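Local coordinates for protein family 88 glycosyl hydrolase (Bacteroides thetaiotaomicron, PDB 5NOA) that probably releases unsaturated uronic sugars by hydrolysis from the ends of plant polysaccharide fragments, in a gut bacterium studied for arabinogalactan breakdown, at residues S217-D223 / S277-H283; G272-R276 / G286-T292; V232-A237 / R256-A261; E200-R206 / K222-A226. All coordinates share one frame; numbering follows the deposited sequence.

Contact 1 of 4, residues S217-D223 / S277-H283; sequences SVNGKKD and SMLDAQH
Ser-217 meets Asp-280 where two loops are clasped on the (alpha/alpha)6 barrel expected of this six-hairpin family, an instance of one carboxylate tying two type I turns, Ser-217 to Gly-220 and Ser-277 to Asp-280. Ser-217 OG donates to the anti lone pair of Asp-280 OD2 at 2.6 Å and accepts from Lys-221 N, just past the turn. Val-218 binds through its backbone: its N reaches ND1 of His-283 at 2.9 Å, almost in the imidazole plane and fairly straight (161°), so ND1 is here an acceptor, while CG1 of Val-218 rests beside the same atom. Asn-219 crosses Asp-280 at about a right angle, and its ND2 donates to the syn lone pairs of both OD1 (3.3 Å) and OD2 (3.2 Å). With an alanine in place of Asp-280, the Ser-217 hydroxyl and the Asn-219 amide would probably lose their shared acceptor, and the two turns be less firmly joined. Lys-221 lays CG against Leu-279 O, and the carbonyl of Lys-222 takes a water that also serves Ser-277 OG and Leu-279 N. Asp-223, with CG anti to the backbone N (chi1 -177°), brings OD1 within 2.7 Å of the donating Ser-277 OG, 31° out of the carboxylate plane.

Contact 2 of 4, residues G272-R276 / G286-T292; sequences GYWTR and GPETSGT
The Tyr-273 ring carries Pro-287 on one face, CA of the proline standing 3.5 Å from the ring centroid and only 4° off the normal, a CH-pi contact of nearly ideal centring. A chi1 of 57°, which sets CG between the tyrosine's N and carbonyl carbon, swings the ring there. CG2 of Thr-275 lies at the edge of the same ring, and the carbonyl O of Gly-286 comes to 3.4 Å from Tyr-273 CE1. Trp-274 turns an edge to Thr-292, whose OG1 lies near the indole plane, 3.8 Å from CE3. The guanidinium of Arg-276 has a water in its plane, bound by NE and by the backbone N and handed on to Gly-286 O; NH1 of Arg-276 forms a salt bridge with Glu-343. Replacing Tyr-273 by an alanine would probably open a gap over Pro-287 and leave the Gly-286 and Pro-287 backbone without its flat support. Beneath these rings the loop joins the start of helix 289-304, where Glu-288 is the N-cap: its carboxylate accepts Gly-291 N at OE1 (3.0 Å) and Ser-290 N at OE2 (2.9 Å). One turn on, OG1 of Thr-292 works in both directions, accepting Trp-274 N at 3.1 Å in a nearly straight bond (171°) and donating to Glu-288 O at 2.8 Å. With its proton committed to that carbonyl, the hydroxyl has a lone pair for the main-chain N-H of Trp-274, so this threonine ties the loop to the helix's first turn.

Contact 3 of 4, residues V232-A237 / R256-A261; sequences VLAGLA and RFRTLA
Leu-260 sends CD2 into a hollow of helix 226-242 walled by Val-232, Leu-233 and Leu-236, a compact case of one helix's projections being received by the dips of the next. CD2 of Leu-260 lies 3.8 Å from Val-232 CG1 and as far from the CD1 of Leu-233. The fit is reciprocal. Leu-233 pushes CD1 back between Phe-257, Leu-260 and Ala-261, coming to 3.7 Å from Phe-257 CE1 and 4.3 Å from Ala-261 CB. Phe-257, whose chi1 of -177° turns CG away from its own N, extends its ring across to the opposite helix, where CD1 presses on Leu-236 CB at 3.7 Å and CE1 sits near Ala-237 CB at 4.1 Å. Leu-236 in turn spreads CD1 over Arg-256 CG and the backbone of Phe-257. The axes of helix segments 232-237 and 256-261 pass 10.1 Å apart and run roughly antiparallel at 148°, consistent with consecutive helices of the (alpha/alpha)6 barrel expected of this family. No hydrogen bond crosses the interface. Arg-256 contributes its aliphatic stem while its NE pairs with Asp-193, so charge is kept to the margin, and adhesion between these two helices rests on the shape and burial of hydrocarbon.

Contact 4 of 4, residues E200-R206 / K222-A226; sequences EAGLYYR and KDFWA
Phe-224 is packed between Leu-203 and Tyr-205, where the loop leading into helix 226-242 folds against strand 203-204, itself paired antiparallel with 197-198. CB of Phe-224 lies beside Leu-203 CD1, and CD2 meets that same methyl at 3.6 Å. CD1 lies 3.3 Å from the carbonyl O of Tyr-204, which sits near the ring plane at the edge. Further out, CE2 touches Ala-201 CB at 3.7 Å, while CE1 stands over the centre of the Tyr-205 ring. CZ, the tip, comes to 3.6 Å from Tyr-205 CZ. The two faces are differently served: Leu-203 CB lies over the ring centre in a CH-pi contact. From the opposite side the Tyr-205 ring forms an offset stack with that of Phe-224, centroids 4.4 Å apart and planes at 26°. Tyr-205 OH is hydrogen-bonded to Asp-198, and Lys-222, its CD alongside that hydroxyl, pairs with the same carboxylate. Beyond, a bend at chi3 (-72°) lays the Arg-206 guanidinium flat upon the indole of Trp-225, the helix N-cap residue, CZ 3.8 Å from the six-membered ring centroid. Hydrocarbon and ring faces hold the inner part, whereas the outer end is a cation-pi pair, its positive charge probably steadied by the indole's electron-rich face.

Three of the four contacts form a continuous patch, mostly of loops, and the fourth, contact 3, is a helix pair closer to the chain's centre than the other three. Contacts 1 and 4, with centres 10 Å apart, share Lys-222 and Asp-223 and are joined by a probable hydrogen bond from Met-278 N to Phe-224 O (2.9 Å). Contact 2, 13 Å from contact 1 and 14 Å from contact 4 between centres, is linked to contact 4 by another probable bond, Ala-226 N to Arg-276 O (3.0 Å). Contact 3 abuts contact 4 through Leu-260 CD1 and Leu-203 CD2, 3.8 Å apart, but its centre lies about 21 Å from that of contact 1. The patch thus grades from polar turns to apolar helix packing.

Contact 1 of 4, residues S217-D223 / S277-H283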
loop_
_atom_site.group_PDB
_atom_site.type_symbol
_atom_site.label_atom_id
_atom_site.label_comp_id
_atom_site.label_asym_id
_atom_site.label_seq_id
_atom_site.Cartn_x
_atom_site.Cartn_y
_atom_site.Cartn_z
ATOM N N SER A 217 2.408 -18.792 15.080
ATOM C CA SER A 217 1.102 -18.350 15.573
ATOM C C SER A 217 0.747 -19.155 16.828
ATOM O O SER A 217 1.397 -20.150 17.159
ATOM C CB SER A 217 0.005 -18.533 14.502
ATOM O OG SER A 217 -0.324 -19.886 14.323
ATOM N N VAL A 218 -0.324 -18.776 17.533
ATOM C CA VAL A 218 -0.614 -19.481 18.798
ATOM C C VAL A 218 -0.955 -20.952 18.570
ATOM O O VAL A 218 -0.773 -21.760 19.469
ATOM C CB VAL A 218 -1.713 -18.838 19.675
ATOM C CG1 VAL A 218 -1.344 -17.411 20.066
ATOM C CG2 VAL A 218 -3.065 -18.927 19.009
ATOM N N ASN A 219 -1.425 -21.297 17.364
ATOM C CA ASN A 219 -1.747 -22.693 17.009
ATOM C C ASN A 219 -0.706 -23.373 16.106
ATOM O O ASN A 219 -0.993 -24.372 15.446
ATOM C CB ASN A 219 -3.110 -22.703 16.353
ATOM C CG ASN A 219 -4.153 -22.156 17.295
ATOM O OD1 ASN A 219 -4.347 -22.708 18.385
ATOM N ND2 ASN A 219 -4.737 -20.978 16.939
ATOM N N GLY A 220 0.506 -22.825 16.073
ATOM C CA GLY A 220 1.636 -23.515 15.482
ATOM C C GLY A 220 1.830 -23.297 13.988
ATOM O O GLY A 220 2.606 -24.009 13.386
ATOM N N LYS A 221 1.152 -22.321 13.396
ATOM C CA LYS A 221 1.274 -22.031 11.980
ATOM C C LYS A 221 2.368 -20.997 11.778
ATOM O O LYS A 221 2.770 -20.284 12.693
ATOM C CB LYS A 221 -0.045 -21.514 11.370
ATOM C CG LYS A 221 -1.276 -22.408 11.470
ATOM C CD LYS A 221 -1.224 -23.697 10.660
ATOM C CE LYS A 221 -2.606 -24.351 10.551
ATOM N NZ LYS A 221 -2.530 -25.772 10.129
ATOM N N LYS A 222 2.825 -20.872 10.535
ATOM C CA LYS A 222 3.620 -19.698 10.180
ATOM C C LYS A 222 2.764 -18.452 10.355
ATOM O O LYS A 222 1.595 -18.473 9.943
ATOM C CB LYS A 222 4.165 -19.812 8.771
ATOM C CG LYS A 222 5.127 -20.963 8.574
ATOM C CD LYS A 222 5.689 -21.018 7.177
ATOM C CE LYS A 222 6.823 -22.021 7.066
ATOM N NZ LYS A 222 7.390 -22.182 5.718
ATOM N N ASP A 223 3.334 -17.375 10.911
ATOM C CA ASP A 223 2.576 -16.183 11.216
ATOM C C ASP A 223 2.920 -15.078 10.225
ATOM O O ASP A 223 3.973 -14.438 10.337
ATOM C CB ASP A 223 2.887 -15.736 12.631
ATOM C CG ASP A 223 2.070 -14.525 13.059
ATOM O OD1 ASP A 223 0.968 -14.270 12.510
ATOM O OD2 ASP A 223 2.537 -13.807 13.991
ATOM N N SER A 277 -3.615 -12.899 11.144
ATOM C CA SER A 277 -2.592 -13.934 10.860
ATOM C C SER A 277 -3.154 -14.742 9.692
ATOM O O SER A 277 -4.154 -15.459 9.833
ATOM C CB SER A 277 -2.332 -14.817 12.073
ATOM O OG SER A 277 -1.228 -15.671 11.873
ATOM N N MET A 278 -2.567 -14.578 8.523
ATOM C CA MET A 278 -3.218 -15.041 7.278
ATOM C C MET A 278 -3.490 -16.528 7.261
ATOM O O MET A 278 -4.486 -16.947 6.681
ATOM C CB MET A 278 -2.321 -14.700 6.089
ATOM C CG MET A 278 -2.192 -13.216 5.844
ATOM S SD MET A 278 -0.914 -12.775 4.613
ATOM C CE MET A 278 -1.650 -13.431 3.103
ATOM N N LEU A 279 -2.584 -17.315 7.869
ATOM C CA LEU A 279 -2.668 -18.773 7.844
ATOM C C LEU A 279 -3.263 -19.357 9.120
ATOM O O LEU A 279 -3.295 -20.562 9.259
ATOM C CB LEU A 279 -1.297 -19.387 7.583
ATOM C CG LEU A 279 -0.560 -18.903 6.350
ATOM C CD1 LEU A 279 0.744 -19.662 6.182
ATOM C CD2 LEU A 279 -1.361 -19.005 5.089
ATOM N N ASP A 280 -3.747 -18.533 10.040
ATOM C CA ASP A 280 -4.290 -19.047 11.297
ATOM C C ASP A 280 -5.427 -18.168 11.748
ATOM O O ASP A 280 -5.218 -17.205 12.495
ATOM C CB ASP A 280 -3.206 -19.115 12.371
ATOM C CG ASP A 280 -3.692 -19.791 13.678
ATOM O OD1 ASP A 280 -4.901 -20.041 13.813
ATOM O OD2 ASP A 280 -2.861 -20.028 14.592
ATOM N N ALA A 281 -6.632 -18.486 11.271
ATOM C CA ALA A 281 -7.805 -17.675 11.608
ATOM C C ALA A 281 -8.075 -17.603 13.112
ATOM O O ALA A 281 -8.511 -16.578 13.593
ATOM C CB ALA A 281 -9.051 -18.170 10.893
ATOM N N GLN A 282 -7.750 -18.639 13.873
ATOM C CA GLN A 282 -8.058 -18.634 15.313
ATOM C C GLN A 282 -7.097 -17.800 16.131
ATOM O O GLN A 282 -7.411 -17.394 17.243
ATOM C CB GLN A 282 -8.089 -20.066 15.882
ATOM C CG GLN A 282 -8.960 -21.065 15.135
ATOM C CD GLN A 282 -10.353 -20.546 14.895
ATOM O OE1 GLN A 282 -10.831 -20.496 13.752
ATOM N NE2 GLN A 282 -11.022 -20.148 15.973
ATOM N N HIS A 283 -5.923 -17.518 15.597
ATOM C CA HIS A 283 -4.945 -16.720 16.329
ATOM C C HIS A 283 -5.487 -15.320 16.651
ATOM O O HIS A 283 -5.261 -14.781 17.717
ATOM C CB HIS A 283 -3.661 -16.713 15.487
ATOM C CG HIS A 283 -2.593 -15.817 15.969
ATOM N ND1 HIS A 283 -1.564 -16.258 16.759
ATOM C CD2 HIS A 283 -2.393 -14.491 15.786
ATOM C CE1 HIS A 283 -0.744 -15.258 17.001
ATOM N NE2 HIS A 283 -1.219 -14.176 16.412
HETATM O O HOH W 1 -6.406 -19.738 18.989
HETATM O O HOH W 2 -0.290 -16.627 9.407
#

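Contact 2 of 4, residues G272-R276 / G286-T292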
loop_
_atom_site.group_PDB
_atom_site.type_symbol
_atom_site.label_atom_id
_atom_site.label_comp_id
_atom_site.label_asym_id
_atom_site.label_seq_id
_atom_site.Cartn_x
_atom_site.Cartn_y
_atom_site.Cartn_z
ATOM N N GLY A 272 -14.339 -14.301 2.621
ATOM C CA GLY A 272 -13.834 -13.320 1.646
ATOM C C GLY A 272 -12.735 -12.386 2.117
ATOM O O GLY A 272 -12.033 -11.810 1.305
ATOM N N TYR A 273 -12.585 -12.276 3.421
ATOM C CA TYR A 273 -11.500 -11.511 4.023
ATOM C C TYR A 273 -10.290 -12.381 4.299
ATOM O O TYR A 273 -10.365 -13.614 4.214
ATOM C CB TYR A 273 -11.994 -10.771 5.275
ATOM C CG TYR A 273 -12.598 -11.625 6.346
ATOM C CD1 TYR A 273 -11.809 -12.387 7.193
ATOM C CD2 TYR A 273 -13.963 -11.681 6.527
ATOM C CE1 TYR A 273 -12.374 -13.158 8.198
ATOM C CE2 TYR A 273 -14.521 -12.459 7.507
ATOM C CZ TYR A 273 -13.716 -13.196 8.360
ATOM O OH TYR A 273 -14.236 -13.974 9.363
ATOM N N TRP A 274 -9.206 -11.719 4.688
ATOM C CA TRP A 274 -8.033 -12.344 5.241
ATOM C C TRP A 274 -7.928 -11.964 6.706
ATOM O O TRP A 274 -8.112 -10.814 7.060
ATOM C CB TRP A 274 -6.782 -11.916 4.506
ATOM C CG TRP A 274 -6.622 -12.561 3.160
ATOM C CD1 TRP A 274 -5.780 -13.570 2.854
ATOM C CD2 TRP A 274 -7.265 -12.190 1.931
ATOM N NE1 TRP A 274 -5.850 -13.864 1.515
ATOM C CE2 TRP A 274 -6.740 -13.018 0.928
ATOM C CE3 TRP A 274 -8.193 -11.224 1.573
ATOM C CZ2 TRP A 274 -7.142 -12.920 -0.383
ATOM C CZ3 TRP A 274 -8.584 -11.127 0.259
ATOM C CH2 TRP A 274 -8.042 -11.951 -0.692
ATOM N N THR A 275 -7.617 -12.938 7.533
ATOM C CA THR A 275 -7.440 -12.710 8.957
ATOM C C THR A 275 -6.076 -12.108 9.233
ATOM O O THR A 275 -5.122 -12.264 8.439
ATOM C CB THR A 275 -7.656 -14.011 9.755
ATOM O OG1 THR A 275 -6.893 -15.067 9.178
ATOM C CG2 THR A 275 -9.098 -14.420 9.753
ATOM N N ARG A 276 -5.992 -11.433 10.370
ATOM C CA ARG A 276 -4.777 -10.752 10.767
ATOM C C ARG A 276 -3.536 -11.634 10.700
ATOM O O ARG A 276 -2.480 -11.161 10.248
ATOM C CB ARG A 276 -4.971 -10.122 12.161
ATOM C CG ARG A 276 -5.860 -8.891 12.148
ATOM C CD ARG A 276 -6.306 -8.474 13.518
ATOM N NE ARG A 276 -7.365 -9.359 13.978
ATOM C CZ ARG A 276 -7.841 -9.371 15.220
ATOM N NH1 ARG A 276 -7.342 -8.550 16.147
ATOM N NH2 ARG A 276 -8.815 -10.176 15.541
ATOM N N GLY A 286 -11.702 -13.338 12.894
ATOM C CA GLY A 286 -12.697 -12.484 12.330
ATOM C C GLY A 286 -12.176 -11.538 11.270
ATOM O O GLY A 286 -10.979 -11.544 10.878
ATOM N N PRO A 287 -13.083 -10.703 10.734
ATOM C CA PRO A 287 -12.742 -9.834 9.638
ATOM C C PRO A 287 -11.626 -8.820 9.937
ATOM O O PRO A 287 -11.475 -8.313 11.034
ATOM C CB PRO A 287 -14.019 -9.036 9.412
ATOM C CG PRO A 287 -15.019 -9.510 10.302
ATOM C CD PRO A 287 -14.489 -10.570 11.152
ATOM N N GLU A 288 -10.884 -8.475 8.895
ATOM C CA GLU A 288 -10.004 -7.313 8.950
ATOM C C GLU A 288 -9.997 -6.700 7.565
ATOM O O GLU A 288 -9.972 -7.432 6.570
ATOM C CB GLU A 288 -8.618 -7.676 9.451
ATOM C CG GLU A 288 -7.791 -6.462 9.909
ATOM C CD GLU A 288 -7.175 -5.620 8.813
ATOM O OE1 GLU A 288 -6.600 -6.215 7.883
ATOM O OE2 GLU A 288 -7.197 -4.342 8.939
ATOM N N THR A 289 -9.994 -5.372 7.500
ATOM C CA THR A 289 -10.206 -4.674 6.240
ATOM C C THR A 289 -8.967 -4.257 5.504
ATOM O O THR A 289 -8.958 -4.273 4.271
ATOM C CB THR A 289 -11.121 -3.493 6.486
ATOM O OG1 THR A 289 -12.382 -3.985 6.920
ATOM C CG2 THR A 289 -11.315 -2.578 5.283
ATOM N N SER A 290 -7.958 -3.750 6.203
ATOM C CA SER A 290 -6.837 -3.148 5.490
ATOM C C SER A 290 -6.065 -4.140 4.635
ATOM O O SER A 290 -5.795 -3.855 3.451
ATOM C CB SER A 290 -5.918 -2.365 6.432
ATOM O OG SER A 290 -5.333 -3.182 7.427
ATOM N N GLY A 291 -5.710 -5.288 5.198
ATOM C CA GLY A 291 -5.058 -6.338 4.366
ATOM C C GLY A 291 -5.927 -6.741 3.209
ATOM O O GLY A 291 -5.518 -6.688 2.061
ATOM N N THR A 292 -7.166 -7.095 3.518
ATOM C CA THR A 292 -8.103 -7.485 2.511
ATOM C C THR A 292 -8.204 -6.453 1.392
ATOM O O THR A 292 -8.228 -6.806 0.205
ATOM C CB THR A 292 -9.497 -7.704 3.127
ATOM O OG1 THR A 292 -9.401 -8.693 4.144
ATOM C CG2 THR A 292 -10.565 -8.130 2.127
HETATM O O HOH W 3 -6.893 -8.335 6.159
HETATM O O HOH W 4 -8.456 -11.179 12.004
#

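Contact 3 of 4, residues V232-A237 / R256-A261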
loop_
_atom_site.group_PDB
_atom_site.type_symbol
_atom_site.label_atom_id
_atom_site.label_comp_id
_atom_site.label_asym_id
_atom_site.label_seq_id
_atom_site.Cartn_x
_atom_site.Cartn_y
_atom_site.Cartn_z
ATOM N N VAL A 232 2.855 -5.236 0.559
ATOM C CA VAL A 232 3.815 -5.722 -0.420
ATOM C C VAL A 232 3.142 -5.961 -1.770
ATOM O O VAL A 232 3.667 -5.578 -2.818
ATOM C CB VAL A 232 4.559 -6.974 0.053
ATOM C CG1 VAL A 232 5.560 -7.423 -1.014
ATOM C CG2 VAL A 232 5.273 -6.754 1.382
ATOM N N LEU A 233 1.994 -6.635 -1.765
ATOM C CA LEU A 233 1.345 -6.951 -3.031
ATOM C C LEU A 233 0.931 -5.661 -3.747
ATOM O O LEU A 233 1.106 -5.524 -4.965
ATOM C CB LEU A 233 0.136 -7.857 -2.828
ATOM C CG LEU A 233 -0.479 -8.379 -4.113
ATOM C CD1 LEU A 233 0.380 -9.498 -4.680
ATOM C CD2 LEU A 233 -1.883 -8.940 -3.867
ATOM N N ALA A 234 0.337 -4.737 -2.992
ATOM C CA ALA A 234 -0.027 -3.450 -3.581
ATOM C C ALA A 234 1.173 -2.650 -4.063
ATOM O O ALA A 234 1.114 -1.992 -5.094
ATOM C CB ALA A 234 -0.815 -2.626 -2.575
ATOM N N GLY A 235 2.265 -2.726 -3.312
ATOM C CA GLY A 235 3.478 -2.065 -3.731
ATOM C C GLY A 235 4.070 -2.604 -5.002
ATOM O O GLY A 235 4.505 -1.848 -5.869
ATOM N N LEU A 236 4.082 -3.924 -5.139
ATOM C CA LEU A 236 4.542 -4.540 -6.353
ATOM C C LEU A 236 3.649 -4.175 -7.543
ATOM O O LEU A 236 4.157 -3.941 -8.645
ATOM C CB LEU A 236 4.653 -6.048 -6.208
ATOM C CG LEU A 236 5.815 -6.540 -5.369
ATOM C CD1 LEU A 236 5.659 -8.015 -5.016
ATOM C CD2 LEU A 236 7.149 -6.262 -6.047
ATOM N N ALA A 237 2.342 -4.103 -7.346
ATOM C CA ALA A 237 1.454 -3.640 -8.411
ATOM C C ALA A 237 1.834 -2.239 -8.844
ATOM O O ALA A 237 1.935 -1.975 -10.030
ATOM C CB ALA A 237 0.007 -3.727 -7.948
ATOM N N ARG A 256 7.920 -12.515 -8.610
ATOM C CA ARG A 256 7.543 -12.427 -7.203
ATOM C C ARG A 256 6.093 -12.014 -7.016
ATOM O O ARG A 256 5.411 -12.510 -6.127
ATOM C CB ARG A 256 8.466 -11.472 -6.445
ATOM C CG ARG A 256 8.163 -11.321 -4.971
ATOM C CD ARG A 256 8.265 -12.570 -4.126
ATOM N NE ARG A 256 9.650 -12.976 -3.987
ATOM C CZ ARG A 256 10.197 -14.038 -4.538
ATOM N NH1 ARG A 256 9.498 -14.870 -5.352
ATOM N NH2 ARG A 256 11.483 -14.253 -4.337
ATOM N N PHE A 257 5.634 -11.074 -7.817
ATOM C CA PHE A 257 4.226 -10.687 -7.769
ATOM C C PHE A 257 3.323 -11.901 -7.992
ATOM O O PHE A 257 2.368 -12.083 -7.262
ATOM C CB PHE A 257 3.986 -9.613 -8.815
ATOM C CG PHE A 257 2.606 -9.057 -8.835
ATOM C CD1 PHE A 257 2.116 -8.302 -7.803
ATOM C CD2 PHE A 257 1.827 -9.178 -9.959
ATOM C CE1 PHE A 257 0.849 -7.732 -7.849
ATOM C CE2 PHE A 257 0.561 -8.630 -10.006
ATOM C CZ PHE A 257 0.075 -7.916 -8.949
ATOM N N ARG A 258 3.665 -12.726 -8.975
ATOM C CA ARG A 258 2.857 -13.899 -9.244
ATOM C C ARG A 258 2.889 -14.917 -8.103
ATOM O O ARG A 258 1.846 -15.511 -7.796
ATOM C CB ARG A 258 3.279 -14.574 -10.540
ATOM C CG ARG A 258 2.913 -13.718 -11.756
ATOM C CD ARG A 258 3.165 -14.516 -12.998
ATOM N NE ARG A 258 2.958 -13.798 -14.219
ATOM C CZ ARG A 258 3.820 -13.707 -15.218
ATOM N NH1 ARG A 258 5.002 -14.307 -15.223
ATOM N NH2 ARG A 258 3.439 -13.002 -16.256
ATOM N N THR A 259 4.069 -15.128 -7.490
ATOM C CA THR A 259 4.155 -16.109 -6.393
ATOM C C THR A 259 3.373 -15.621 -5.172
ATOM O O THR A 259 2.605 -16.362 -4.539
ATOM C CB THR A 259 5.608 -16.461 -6.001
ATOM O OG1 THR A 259 6.356 -15.358 -5.393
ATOM C CG2 THR A 259 6.327 -17.044 -7.141
ATOM N N LEU A 260 3.546 -14.352 -4.865
ATOM C CA LEU A 260 2.838 -13.765 -3.723
ATOM C C LEU A 260 1.330 -13.774 -3.956
ATOM O O LEU A 260 0.560 -14.157 -3.073
ATOM C CB LEU A 260 3.344 -12.346 -3.503
ATOM C CG LEU A 260 2.770 -11.588 -2.338
ATOM C CD1 LEU A 260 3.023 -12.295 -1.033
ATOM C CD2 LEU A 260 3.280 -10.157 -2.301
ATOM N N ALA A 261 0.916 -13.407 -5.164
ATOM C CA ALA A 261 -0.521 -13.444 -5.452
ATOM C C ALA A 261 -1.138 -14.814 -5.255
ATOM O O ALA A 261 -2.236 -14.964 -4.694
ATOM C CB ALA A 261 -0.782 -12.983 -6.883
#

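Contact 4 of 4, residues E200-R206 / K222-A226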
loop_
_atom_site.group_PDB
_atom_site.type_symbol
_atom_site.label_atom_id
_atom_site.label_comp_id
_atom_site.label_asym_id
_atom_site.label_seq_id
_atom_site.Cartn_x
_atom_site.Cartn_y
_atom_site.Cartn_z
ATOM N N GLU A 200 8.979 -21.196 0.813
ATOM C CA GLU A 200 8.042 -22.324 0.874
ATOM C C GLU A 200 6.584 -21.866 0.910
ATOM O O GLU A 200 5.722 -22.394 0.211
ATOM C CB GLU A 200 8.384 -23.219 2.044
ATOM C CG GLU A 200 7.541 -24.483 2.163
ATOM C CD GLU A 200 8.066 -25.450 3.211
ATOM O OE1 GLU A 200 9.146 -25.216 3.808
ATOM O OE2 GLU A 200 7.395 -26.477 3.430
ATOM N N ALA A 201 6.312 -20.864 1.739
ATOM C CA ALA A 201 4.943 -20.378 1.877
ATOM C C ALA A 201 4.538 -19.401 0.791
ATOM O O ALA A 201 3.360 -19.184 0.553
ATOM C CB ALA A 201 4.770 -19.720 3.205
ATOM N N GLY A 202 5.521 -18.732 0.203
ATOM C CA GLY A 202 5.227 -17.702 -0.785
ATOM C C GLY A 202 4.660 -16.414 -0.220
ATOM O O GLY A 202 3.973 -15.696 -0.914
ATOM N N LEU A 203 4.983 -16.095 1.042
ATOM C CA LEU A 203 4.482 -14.896 1.716
ATOM C C LEU A 203 5.644 -14.233 2.444
ATOM O O LEU A 203 6.688 -14.845 2.671
ATOM C CB LEU A 203 3.394 -15.303 2.729
ATOM C CG LEU A 203 2.083 -15.844 2.162
ATOM C CD1 LEU A 203 1.183 -16.303 3.276
ATOM C CD2 LEU A 203 1.360 -14.858 1.285
ATOM N N TYR A 204 5.444 -12.955 2.768
ATOM C CA TYR A 204 6.405 -12.173 3.512
ATOM C C TYR A 204 6.060 -12.108 4.993
ATOM O O TYR A 204 4.949 -11.739 5.381
ATOM C CB TYR A 204 6.427 -10.725 3.000
ATOM C CG TYR A 204 7.140 -10.548 1.679
ATOM C CD1 TYR A 204 6.464 -10.807 0.488
ATOM C CD2 TYR A 204 8.448 -10.167 1.586
ATOM C CE1 TYR A 204 7.064 -10.693 -0.735
ATOM C CE2 TYR A 204 9.070 -10.022 0.340
ATOM C CZ TYR A 204 8.376 -10.326 -0.790
ATOM O OH TYR A 204 8.965 -10.204 -2.021
ATOM N N TYR A 205 7.061 -12.358 5.814
ATOM C CA TYR A 205 6.974 -12.013 7.219
ATOM C C TYR A 205 6.969 -10.497 7.371
ATOM O O TYR A 205 7.547 -9.780 6.570
ATOM C CB TYR A 205 8.149 -12.633 7.983
ATOM C CG TYR A 205 8.102 -14.167 8.010
ATOM C CD1 TYR A 205 7.151 -14.844 8.766
ATOM C CD2 TYR A 205 8.988 -14.924 7.274
ATOM C CE1 TYR A 205 7.111 -16.229 8.792
ATOM C CE2 TYR A 205 8.940 -16.306 7.260
ATOM C CZ TYR A 205 8.010 -16.957 8.033
ATOM O OH TYR A 205 7.946 -18.334 8.024
ATOM N N ARG A 206 6.399 -10.039 8.463
ATOM C CA ARG A 206 6.319 -8.606 8.652
ATOM C C ARG A 206 7.690 -7.925 8.844
ATOM O O ARG A 206 7.842 -6.742 8.526
ATOM C CB ARG A 206 5.346 -8.236 9.738
ATOM C CG ARG A 206 5.814 -8.558 11.114
ATOM C CD ARG A 206 4.649 -8.650 12.062
ATOM N NE ARG A 206 4.042 -7.391 12.379
ATOM C CZ ARG A 206 2.947 -7.224 13.152
ATOM N NH1 ARG A 206 2.226 -8.238 13.739
ATOM N NH2 ARG A 206 2.503 -5.993 13.353
ATOM N N LYS A 222 2.825 -20.872 10.535
ATOM C CA LYS A 222 3.620 -19.698 10.180
ATOM C C LYS A 222 2.764 -18.452 10.355
ATOM O O LYS A 222 1.595 -18.473 9.943
ATOM C CB LYS A 222 4.165 -19.812 8.771
ATOM C CG LYS A 222 5.127 -20.963 8.574
ATOM C CD LYS A 222 5.689 -21.018 7.177
ATOM C CE LYS A 222 6.823 -22.021 7.066
ATOM N NZ LYS A 222 7.390 -22.182 5.718
ATOM N N ASP A 223 3.334 -17.375 10.911
ATOM C CA ASP A 223 2.576 -16.183 11.216
ATOM C C ASP A 223 2.920 -15.078 10.225
ATOM O O ASP A 223 3.973 -14.438 10.337
ATOM C CB ASP A 223 2.887 -15.736 12.631
ATOM C CG ASP A 223 2.070 -14.525 13.059
ATOM O OD1 ASP A 223 0.968 -14.270 12.510
ATOM O OD2 ASP A 223 2.537 -13.807 13.991
ATOM N N PHE A 224 2.027 -14.854 9.269
ATOM C CA PHE A 224 2.170 -13.808 8.248
ATOM C C PHE A 224 1.086 -12.773 8.499
ATOM O O PHE A 224 -0.093 -13.084 8.482
ATOM C CB PHE A 224 2.031 -14.398 6.851
ATOM C CG PHE A 224 3.113 -15.368 6.515
ATOM C CD1 PHE A 224 4.394 -14.923 6.256
ATOM C CD2 PHE A 224 2.867 -16.746 6.421
ATOM C CE1 PHE A 224 5.419 -15.791 5.913
ATOM C CE2 PHE A 224 3.904 -17.615 6.076
ATOM C CZ PHE A 224 5.155 -17.147 5.830
ATOM N N TRP A 225 1.479 -11.522 8.685
ATOM C CA TRP A 225 0.523 -10.462 8.997
ATOM C C TRP A 225 -0.132 -10.025 7.699
ATOM O O TRP A 225 0.534 -9.610 6.740
ATOM C CB TRP A 225 1.275 -9.305 9.588
ATOM C CG TRP A 225 0.466 -8.167 10.067
ATOM C CD1 TRP A 225 -0.800 -8.182 10.551
ATOM C CD2 TRP A 225 0.904 -6.823 10.176
ATOM N NE1 TRP A 225 -1.193 -6.928 10.926
ATOM C CE2 TRP A 225 -0.145 -6.086 10.768
ATOM C CE3 TRP A 225 2.074 -6.178 9.860
ATOM C CZ2 TRP A 225 -0.092 -4.715 10.981
ATOM C CZ3 TRP A 225 2.148 -4.796 10.092
ATOM C CH2 TRP A 225 1.078 -4.110 10.668
ATOM N N ALA A 226 -1.461 -10.031 7.687
ATOM C CA ALA A 226 -2.209 -9.699 6.486
ATOM C C ALA A 226 -1.910 -8.297 6.006
ATOM O O ALA A 226 -1.652 -8.108 4.817
ATOM C CB ALA A 226 -3.704 -9.846 6.735
HETATM O O HOH W 5 3.493 -9.714 7.052
HETATM O O HOH W 6 4.489 -11.729 10.021
HETATM O O HOH W 7 2.710 -11.164 12.286
#